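Local coordinates for protein Azi13 (Streptomyces sahachiroi, PDB 5HMB) that is a hotdog-fold thioesterase of the PaaI family from azinomycin biosynthesis that probably hydrolyses an aromatic acyl thioester such as a naphthoate intermediate, at residues A[17-21]-A[32-37]; A[44-48]-A[85-89]; A[63-68]-A[107-111]. One frame throughout, in Å; residues are numbered along the deposited sequence.

Contact 1. Residues A[17-21]-A[32-37]; sequences HLGLQ and AYWSVR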
loop_
_atom_site.group_PDB
_atom_site.type_symbol
_atom_site.label_atom_id
_atom_site.label_comp_id
_atom_site.label_asym_id
_atom_site.label_seq_id
_atom_site.Cartn_x
_atom_site.Cartn_y
_atom_site.Cartn_z
ATOM N N HIS A 17 -23.044 -7.902 9.948
ATOM C CA HIS A 17 -23.529 -8.005 8.575
ATOM C C HIS A 17 -22.572 -8.808 7.701
ATOM O O HIS A 17 -23.005 -9.532 6.798
ATOM C CB HIS A 17 -23.741 -6.618 7.981
ATOM C CG HIS A 17 -24.051 -6.638 6.519
ATOM N ND1 HIS A 17 -25.298 -6.955 6.030
ATOM C CD2 HIS A 17 -23.275 -6.378 5.442
ATOM C CE1 HIS A 17 -25.279 -6.888 4.710
ATOM N NE2 HIS A 17 -24.064 -6.539 4.329
ATOM N N LEU A 18 -21.266 -8.685 7.946
ATOM C CA LEU A 18 -20.290 -9.464 7.195
ATOM C C LEU A 18 -20.429 -10.960 7.446
ATOM O O LEU A 18 -19.937 -11.754 6.646
ATOM C CB LEU A 18 -18.870 -9.016 7.547
ATOM C CG LEU A 18 -18.475 -7.591 7.133
ATOM C CD1 LEU A 18 -17.062 -7.256 7.625
ATOM C CD2 LEU A 18 -18.599 -7.386 5.610
ATOM N N GLY A 19 -21.085 -11.362 8.528
ATOM C CA GLY A 19 -21.218 -12.770 8.831
ATOM C C GLY A 19 -19.996 -13.400 9.451
ATOM O O GLY A 19 -19.892 -14.631 9.473
ATOM N N LEU A 20 -19.064 -12.600 9.954
ATOM C CA LEU A 20 -17.863 -13.147 10.570
ATOM C C LEU A 20 -18.197 -13.888 11.853
ATOM O O LEU A 20 -18.979 -13.410 12.677
ATOM C CB LEU A 20 -16.871 -12.034 10.887
ATOM C CG LEU A 20 -16.120 -11.393 9.738
ATOM C CD1 LEU A 20 -15.211 -10.326 10.313
ATOM C CD2 LEU A 20 -15.312 -12.449 9.016
ATOM N N GLN A 21 -17.577 -15.052 12.038
ATOM C CA GLN A 21 -17.710 -15.814 13.276
ATOM C C GLN A 21 -16.314 -16.079 13.813
ATOM O O GLN A 21 -15.554 -16.849 13.222
ATOM C CB GLN A 21 -18.473 -17.118 13.052
ATOM C CG GLN A 21 -19.791 -16.919 12.313
ATOM C CD GLN A 21 -20.916 -17.759 12.882
ATOM O OE1 GLN A 21 -21.373 -18.715 12.249
ATOM N NE2 GLN A 21 -21.376 -17.404 14.083
ATOM N N ALA A 32 -11.296 -15.886 12.131
ATOM C CA ALA A 32 -12.733 -15.825 11.908
ATOM C C ALA A 32 -13.101 -16.589 10.647
ATOM O O ALA A 32 -12.336 -16.616 9.677
ATOM C CB ALA A 32 -13.235 -14.382 11.797
ATOM N N TYR A 33 -14.278 -17.205 10.675
ATOM C CA TYR A 33 -14.838 -17.904 9.533
ATOM C C TYR A 33 -15.975 -17.073 8.970
ATOM O O TYR A 33 -16.636 -16.329 9.700
ATOM C CB TYR A 33 -15.367 -19.294 9.919
ATOM C CG TYR A 33 -14.344 -20.190 10.578
ATOM C CD1 TYR A 33 -13.322 -20.769 9.838
ATOM C CD2 TYR A 33 -14.404 -20.466 11.942
ATOM C CE1 TYR A 33 -12.377 -21.597 10.429
ATOM C CE2 TYR A 33 -13.465 -21.296 12.547
ATOM C CZ TYR A 33 -12.455 -21.856 11.782
ATOM O OH TYR A 33 -11.521 -22.678 12.364
ATOM N N TRP A 34 -16.202 -17.210 7.672
ATOM C CA TRP A 34 -17.292 -16.519 6.994
ATOM C C TRP A 34 -17.454 -17.144 5.613
ATOM O O TRP A 34 -16.664 -17.997 5.199
ATOM C CB TRP A 34 -17.029 -15.018 6.901
ATOM C CG TRP A 34 -15.750 -14.663 6.198
ATOM C CD1 TRP A 34 -14.473 -14.906 6.631
ATOM C CD2 TRP A 34 -15.624 -13.974 4.943
ATOM N NE1 TRP A 34 -13.565 -14.411 5.718
ATOM C CE2 TRP A 34 -14.248 -13.842 4.674
ATOM C CE3 TRP A 34 -16.546 -13.451 4.027
ATOM C CZ2 TRP A 34 -13.771 -13.203 3.533
ATOM C CZ3 TRP A 34 -16.071 -12.817 2.899
ATOM C CH2 TRP A 34 -14.693 -12.693 2.665
ATOM N N SER A 35 -18.480 -16.699 4.899
ATOM C CA SER A 35 -18.820 -17.274 3.611
ATOM C C SER A 35 -19.255 -16.183 2.649
ATOM O O SER A 35 -19.813 -15.165 3.058
ATOM C CB SER A 35 -19.940 -18.301 3.740
ATOM O OG SER A 35 -20.386 -18.679 2.447
ATOM N N VAL A 36 -18.985 -16.406 1.361
ATOM C CA VAL A 36 -19.528 -15.544 0.321
ATOM C C VAL A 36 -21.041 -15.718 0.269
ATOM O O VAL A 36 -21.560 -16.836 0.388
ATOM C CB VAL A 36 -18.883 -15.870 -1.037
ATOM C CG1 VAL A 36 -19.207 -14.796 -2.039
ATOM C CG2 VAL A 36 -17.373 -16.040 -0.887
ATOM N N ARG A 37 -21.762 -14.613 0.101
ATOM C CA ARG A 37 -23.217 -14.637 0.072
ATOM C C ARG A 37 -23.702 -13.820 -1.108
ATOM O O ARG A 37 -22.972 -12.989 -1.652
ATOM C CB ARG A 37 -23.841 -14.069 1.363
ATOM C CG ARG A 37 -23.529 -14.825 2.626
ATOM C CD ARG A 37 -24.371 -14.291 3.802
ATOM N NE ARG A 37 -24.567 -12.840 3.739
ATOM C CZ ARG A 37 -24.061 -11.972 4.613
ATOM N NH1 ARG A 37 -23.331 -12.398 5.631
ATOM N NH2 ARG A 37 -24.294 -10.672 4.475
HETATM O O HOH W 1 -20.451 -14.169 5.643
#

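Contact 2. Residues A[44-48]-A[85-89]; sequences HGILH and APATV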
loop_
_atom_site.group_PDB
_atom_site.type_symbol
_atom_site.label_atom_id
_atom_site.label_comp_id
_atom_site.label_asym_id
_atom_site.label_seq_id
_atom_site.Cartn_x
_atom_site.Cartn_y
_atom_site.Cartn_z
ATOM N N HIS A 44 -20.806 -9.294 -11.338
ATOM C CA HIS A 44 -20.521 -10.487 -12.135
ATOM C C HIS A 44 -20.407 -11.758 -11.292
ATOM O O HIS A 44 -19.671 -12.681 -11.651
ATOM C CB HIS A 44 -19.255 -10.285 -12.965
ATOM N N GLY A 45 -21.127 -11.820 -10.172
ATOM C CA GLY A 45 -21.233 -13.035 -9.384
ATOM C C GLY A 45 -20.060 -13.394 -8.490
ATOM O O GLY A 45 -20.036 -14.512 -7.957
ATOM N N ILE A 46 -19.089 -12.503 -8.295
ATOM C CA ILE A 46 -17.997 -12.767 -7.368
ATOM C C ILE A 46 -18.061 -11.777 -6.204
ATOM O O ILE A 46 -18.738 -10.746 -6.247
ATOM C CB ILE A 46 -16.620 -12.715 -8.052
ATOM C CG1 ILE A 46 -16.337 -11.310 -8.555
ATOM C CG2 ILE A 46 -16.563 -13.707 -9.196
ATOM C CD1 ILE A 46 -15.065 -11.216 -9.339
ATOM N N LEU A 47 -17.350 -12.121 -5.139
ATOM C CA LEU A 47 -17.334 -11.284 -3.948
ATOM C C LEU A 47 -16.860 -9.873 -4.278
ATOM O O LEU A 47 -15.821 -9.688 -4.915
ATOM C CB LEU A 47 -16.429 -11.907 -2.893
ATOM C CG LEU A 47 -16.479 -11.253 -1.511
ATOM C CD1 LEU A 47 -17.891 -11.309 -0.932
ATOM C CD2 LEU A 47 -15.477 -11.913 -0.592
ATOM N N HIS A 48 -17.652 -8.883 -3.865
ATOM C CA HIS A 48 -17.217 -7.490 -3.873
ATOM C C HIS A 48 -15.885 -7.370 -3.146
ATOM O O HIS A 48 -15.689 -7.968 -2.085
ATOM C CB HIS A 48 -18.284 -6.626 -3.195
ATOM C CG HIS A 48 -18.136 -5.159 -3.431
ATOM N ND1 HIS A 48 -17.137 -4.405 -2.849
ATOM C CD2 HIS A 48 -18.886 -4.296 -4.156
ATOM C CE1 HIS A 48 -17.274 -3.143 -3.213
ATOM N NE2 HIS A 48 -18.325 -3.050 -4.012
ATOM N N ALA A 85 -7.684 -14.281 -5.839
ATOM C CA ALA A 85 -8.511 -15.196 -6.610
ATOM C C ALA A 85 -9.959 -14.776 -6.438
ATOM O O ALA A 85 -10.313 -14.218 -5.395
ATOM C CB ALA A 85 -8.321 -16.657 -6.169
ATOM N N PRO A 86 -10.805 -15.006 -7.439
ATOM C CA PRO A 86 -12.226 -14.688 -7.270
ATOM C C PRO A 86 -12.851 -15.664 -6.289
ATOM O O PRO A 86 -12.618 -16.872 -6.364
ATOM C CB PRO A 86 -12.810 -14.858 -8.682
ATOM C CG PRO A 86 -11.632 -15.120 -9.587
ATOM C CD PRO A 86 -10.533 -15.642 -8.738
ATOM N N ALA A 87 -13.630 -15.128 -5.354
ATOM C CA ALA A 87 -14.397 -15.932 -4.416
ATOM C C ALA A 87 -15.870 -15.847 -4.787
ATOM O O ALA A 87 -16.381 -14.762 -5.081
ATOM C CB ALA A 87 -14.179 -15.463 -2.972
ATOM N N THR A 88 -16.545 -16.997 -4.809
ATOM C CA THR A 88 -17.972 -17.066 -5.107
ATOM C C THR A 88 -18.682 -17.836 -4.010
ATOM O O THR A 88 -18.056 -18.393 -3.098
ATOM C CB THR A 88 -18.255 -17.774 -6.437
ATOM O OG1 THR A 88 -17.826 -19.135 -6.319
ATOM C CG2 THR A 88 -17.514 -17.112 -7.560
ATOM N N VAL A 89 -20.010 -17.900 -4.136
ATOM C CA VAL A 89 -20.804 -18.711 -3.222
ATOM C C VAL A 89 -20.365 -20.166 -3.279
ATOM O O VAL A 89 -20.358 -20.867 -2.259
ATOM C CB VAL A 89 -22.297 -18.549 -3.551
ATOM C CG1 VAL A 89 -22.720 -17.118 -3.309
ATOM C CG2 VAL A 89 -22.550 -18.917 -4.989
#

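Contact 3. Residues A[63-68]-A[107-111]; sequences AADRWL and QQVWS. With SO4 (sulfate ion), chain C.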
loop_
_atom_site.group_PDB
_atom_site.type_symbol
_atom_site.label_atom_id
_atom_site.label_comp_id
_atom_site.label_asym_id
_atom_site.label_seq_id
_atom_site.Cartn_x
_atom_site.Cartn_y
_atom_site.Cartn_z
ATOM N N ALA A 63 -7.818 -8.398 16.827
ATOM C CA ALA A 63 -6.570 -8.831 17.440
ATOM C C ALA A 63 -5.845 -7.660 18.089
ATOM O O ALA A 63 -5.330 -7.789 19.208
ATOM C CB ALA A 63 -5.675 -9.509 16.412
ATOM N N ALA A 64 -5.791 -6.514 17.399
ATOM C CA ALA A 64 -5.095 -5.344 17.931
ATOM C C ALA A 64 -5.720 -4.878 19.240
ATOM O O ALA A 64 -5.010 -4.529 20.187
ATOM C CB ALA A 64 -5.125 -4.202 16.917
ATOM N N ASP A 65 -7.052 -4.833 19.280
ATOM C CA ASP A 65 -7.783 -4.456 20.482
ATOM C C ASP A 65 -7.448 -5.396 21.631
ATOM O O ASP A 65 -7.122 -4.956 22.740
ATOM C CB ASP A 65 -9.277 -4.481 20.177
ATOM C CG ASP A 65 -10.041 -3.448 20.950
ATOM O OD1 ASP A 65 -9.560 -2.296 21.046
ATOM O OD2 ASP A 65 -11.125 -3.791 21.461
ATOM N N ARG A 66 -7.502 -6.703 21.367
ATOM C CA ARG A 66 -7.200 -7.702 22.386
ATOM C C ARG A 66 -5.750 -7.621 22.854
ATOM O O ARG A 66 -5.458 -7.926 24.017
ATOM C CB ARG A 66 -7.530 -9.099 21.844
ATOM C CG ARG A 66 -7.272 -10.259 22.808
ATOM C CD ARG A 66 -8.118 -10.170 24.086
ATOM N NE ARG A 66 -7.815 -11.270 25.004
ATOM C CZ ARG A 66 -6.853 -11.239 25.927
ATOM N NH1 ARG A 66 -6.095 -10.159 26.071
ATOM N NH2 ARG A 66 -6.647 -12.291 26.709
ATOM N N TRP A 67 -4.830 -7.193 21.986
ATOM C CA TRP A 67 -3.445 -7.032 22.430
ATOM C C TRP A 67 -3.250 -5.769 23.267
ATOM O O TRP A 67 -2.437 -5.757 24.200
ATOM C CB TRP A 67 -2.496 -7.007 21.228
ATOM C CG TRP A 67 -1.050 -6.816 21.633
ATOM C CD1 TRP A 67 -0.163 -7.795 22.002
ATOM C CD2 TRP A 67 -0.339 -5.570 21.735
ATOM N NE1 TRP A 67 1.055 -7.228 22.321
ATOM C CE2 TRP A 67 0.971 -5.869 22.164
ATOM C CE3 TRP A 67 -0.681 -4.240 21.498
ATOM C CZ2 TRP A 67 1.937 -4.885 22.349
ATOM C CZ3 TRP A 67 0.273 -3.271 21.682
ATOM C CH2 TRP A 67 1.567 -3.595 22.118
ATOM N N LEU A 68 -3.938 -4.681 22.920
ATOM C CA LEU A 68 -3.792 -3.461 23.699
ATOM C C LEU A 68 -4.504 -3.586 25.042
ATOM O O LEU A 68 -4.037 -3.033 26.043
ATOM C CB LEU A 68 -4.310 -2.258 22.906
ATOM C CG LEU A 68 -3.892 -0.865 23.394
ATOM C CD1 LEU A 68 -2.366 -0.711 23.394
ATOM C CD2 LEU A 68 -4.544 0.235 22.558
ATOM N N GLN A 107 1.934 2.421 17.477
ATOM C CA GLN A 107 1.429 1.791 16.255
ATOM C C GLN A 107 1.329 0.281 16.408
ATOM O O GLN A 107 2.112 -0.334 17.137
ATOM C CB GLN A 107 2.345 2.064 15.059
ATOM C CG GLN A 107 2.524 3.513 14.699
ATOM C CD GLN A 107 1.343 4.064 13.939
ATOM O OE1 GLN A 107 1.350 4.093 12.709
ATOM N NE2 GLN A 107 0.314 4.508 14.665
ATOM N N GLN A 108 0.376 -0.317 15.677
ATOM C CA GLN A 108 0.352 -1.749 15.414
ATOM C C GLN A 108 0.169 -1.988 13.916
ATOM O O GLN A 108 -0.559 -1.246 13.246
ATOM C CB GLN A 108 -0.779 -2.471 16.149
ATOM C CG GLN A 108 -0.780 -2.322 17.667
ATOM C CD GLN A 108 -1.795 -3.245 18.313
ATOM O OE1 GLN A 108 -1.802 -4.453 18.060
ATOM N NE2 GLN A 108 -2.678 -2.675 19.130
ATOM N N VAL A 109 0.815 -3.036 13.398
ATOM C CA VAL A 109 0.564 -3.544 12.054
ATOM C C VAL A 109 0.272 -5.036 12.149
ATOM O O VAL A 109 1.025 -5.779 12.786
ATOM C CB VAL A 109 1.752 -3.291 11.108
ATOM C CG1 VAL A 109 1.463 -3.914 9.743
ATOM C CG2 VAL A 109 2.010 -1.816 10.970
ATOM N N TRP A 110 -0.813 -5.470 11.509
ATOM C CA TRP A 110 -1.209 -6.867 11.453
ATOM C C TRP A 110 -1.346 -7.295 9.997
ATOM O O TRP A 110 -1.650 -6.479 9.127
ATOM C CB TRP A 110 -2.535 -7.107 12.184
ATOM C CG TRP A 110 -2.391 -6.972 13.652
ATOM C CD1 TRP A 110 -2.210 -5.813 14.358
ATOM C CD2 TRP A 110 -2.380 -8.037 14.608
ATOM N NE1 TRP A 110 -2.099 -6.097 15.705
ATOM C CE2 TRP A 110 -2.196 -7.455 15.881
ATOM C CE3 TRP A 110 -2.507 -9.430 14.511
ATOM C CZ2 TRP A 110 -2.139 -8.220 17.053
ATOM C CZ3 TRP A 110 -2.451 -10.186 15.673
ATOM C CH2 TRP A 110 -2.267 -9.580 16.926
ATOM N N SER A 111 -1.124 -8.584 9.744
ATOM C CA SER A 111 -1.259 -9.188 8.422
ATOM C C SER A 111 -2.374 -10.222 8.472
ATOM O O SER A 111 -2.358 -11.118 9.321
ATOM C CB SER A 111 0.058 -9.840 7.986
ATOM O OG SER A 111 -0.104 -10.574 6.791
HETATM S S SO4 C . 5.820 2.363 17.841
HETATM O O1 SO4 C . 6.819 1.513 18.494
HETATM O O2 SO4 C . 5.363 3.428 18.739
HETATM O O3 SO4 C . 6.414 2.950 16.647
HETATM O O4 SO4 C . 4.655 1.559 17.483
#

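Contact 1. Residues A[17-21]-A[32-37]
Arg37 sends its side chain back to His17 with CG turned away from its own carbonyl carbon (chi1 -63°) and a bend at chi3. The guanidinium thereby meets the end of helix 13-18 end-on. Arg37 NH1 and NH2 both donate to His17 O, and NH2 makes the shorter bond, 2.9 Å. The oxygen lies in the guanidinium plane and takes an N-H from each of the two nitrogens. The same NH2 passes over one face of the His17 imidazole, 3.9 Å from CE1, with the two planes nearly perpendicular. Asp39 adds a salt bridge to Arg37. The His17 ring also stacks on His17 of the second subunit.

The helix ends in a Schellman motif. Gly19 has positive phi, and a side chain there would clash with Arg37. Water 1 donates to Leu18 O and to Ser35 O, bridging the helix end to Ser35. Beyond it the chain pairs as antiparallel strands. Gln21 and Tyr33 form a hydrogen-bonded pair, with Gln21 N to Tyr33 O at 2.8 Å and Tyr33 N to Gln21 O at 2.9 Å. Leu20 packs beside this ladder, and its CD2 lies 3.5 Å from Trp34 CD1 and 4.0 Å from Ala32 CB. Trp34 NE1 is bonded to Ser96 on the next strand.

With an alanine at Arg37, His17 O would probably lose both side-chain donors and Asp39 its charged mate. The chemistry thus joins a helix terminus to a beta hairpin. A cationic group set on the C-terminal end of a helix is likely to be favoured by the helix dipole.

Contact 2. Residues A[44-48]-A[85-89]
Leu47 N donates to Ala87 O at 2.8 Å, and this bond is the centre of the tight, inner side of the contact. It is nearly straight, 161° at the hydrogen. Ile46 CA sits 3.4 Å from the same Ala87 O. That carbonyl thus takes a hydrogen bond from Leu47 and a weaker CA-H...O contact from Ile46. On the buried side the CB atoms of Leu47 and Ala87 lie 4.2 Å apart. Leu47 also packs on Val36 and Leu40, and Ala87 packs on Val36, so this side continues into the interior.

The outer side faces solvent and has methyl contacts in place of a hydrogen bond between the loops. Ile46 places CG2 opposite its own carbonyl carbon, while CG1 takes the position between N and C (chi1 65°). CG2 is the branch that touches the other loop. It meets Pro86 CB at 4.0 Å and Thr88 CG2 at 3.9 Å, and the side chains cross at a slant. Thr88 CG2 also lies 3.6 Å from Gly45 O, a methyl against a carbonyl. Pro86 is exposed, and Ile46 and Thr88 are partly so. The hydroxyl of Thr88 is bonded to Asp91 within its own loop.

His48 stands at the N-cap of helix 49-68, where its ND1 accepts from Gly50 N. Its NE2 is bonded to Ser58 of the second subunit. The contact therefore joins the loop that leads into the central hotdog helix to the loop between strands 72-83 and 93-100. One backbone hydrogen bond sets Leu47 against Ala87 where the two loops meet. The methyl contacts beside it add apolar packing but little directional restraint.

Contact 3. Residues A[63-68]-A[107-111]
Ala64 O is gripped by two donors that come from opposite faces of its carbonyl plane. Leu68 N makes the normal helical bond to Ala64 O at 2.9 Å. Gln108 NE2 makes the second bond to Ala64 O, at 3.2 Å, from above the plane and not along a lone pair. This bond is nearly straight (171°), and the oxygen lies close to the plane of the Gln108 amide. The same NE2 is also bonded to Asn131 on strand 121-133.

The other end of the amide is fixed as well. Trp110 NE1 donates to Gln108 OE1 at 2.9 Å, with the oxygen in the plane of the indole. Both ends of the amide are thus engaged, which sets its flip. Gln108 reaches the helix because its chain is extended beyond CG (chi2 -171°).

Carbon atoms close round the amide. Ala64 CB lies 3.5 Å from Gln108 OE1. Trp67 CE3 is 3.5 Å from Gln108 NE2, with ring and amide planes 58° apart. Trp67 also rests on Pro27 and Arg103. The apolar packing is on the indole: Ala63 CB sits over one face of the Trp110 six-membered ring, 3.5 Å from its centroid, a CH-pi contact, and Ala64 CB touches the same indole. At the start of the strand, Gln107 N donates to a sulfate oxygen, O4, at 2.9 Å. The ion, probably from the crystallisation liquor, is also hydrogen-bonded to His102 and Thr106.

Strand 107-115 here packs on helix 49-68, as a sheet wraps the central helix in a hotdog fold. Alanines on the helix let the indole come close. The buried glutamine amide is satisfied at both ends, so the interface combines a small polar network with close apolar packing.

In the fold
From the N terminus, helix 13-18 leads into the hairpin of strands 21-26 and 29-35. Contact 1 closes that loop. Contact 2 begins later, in the loop before helix 49-68, so the two are in series along the chain. They touch in space: Val36 packs on Ala87 and Trp34 on Leu47. Contact 3 starts near the end of that helix. Its loop crosses that of contact 2, because segment 63-68 lies between 44-48 and 85-89, while 107-111 follows both. Contact 1 ties helix 13-18 to the hairpin; contact 2 ties the entrance of helix 49-68 to the loop after strand 72-83. Contact 3 ties that helix's exit to the sheet, on the opposite side of the chain's centre.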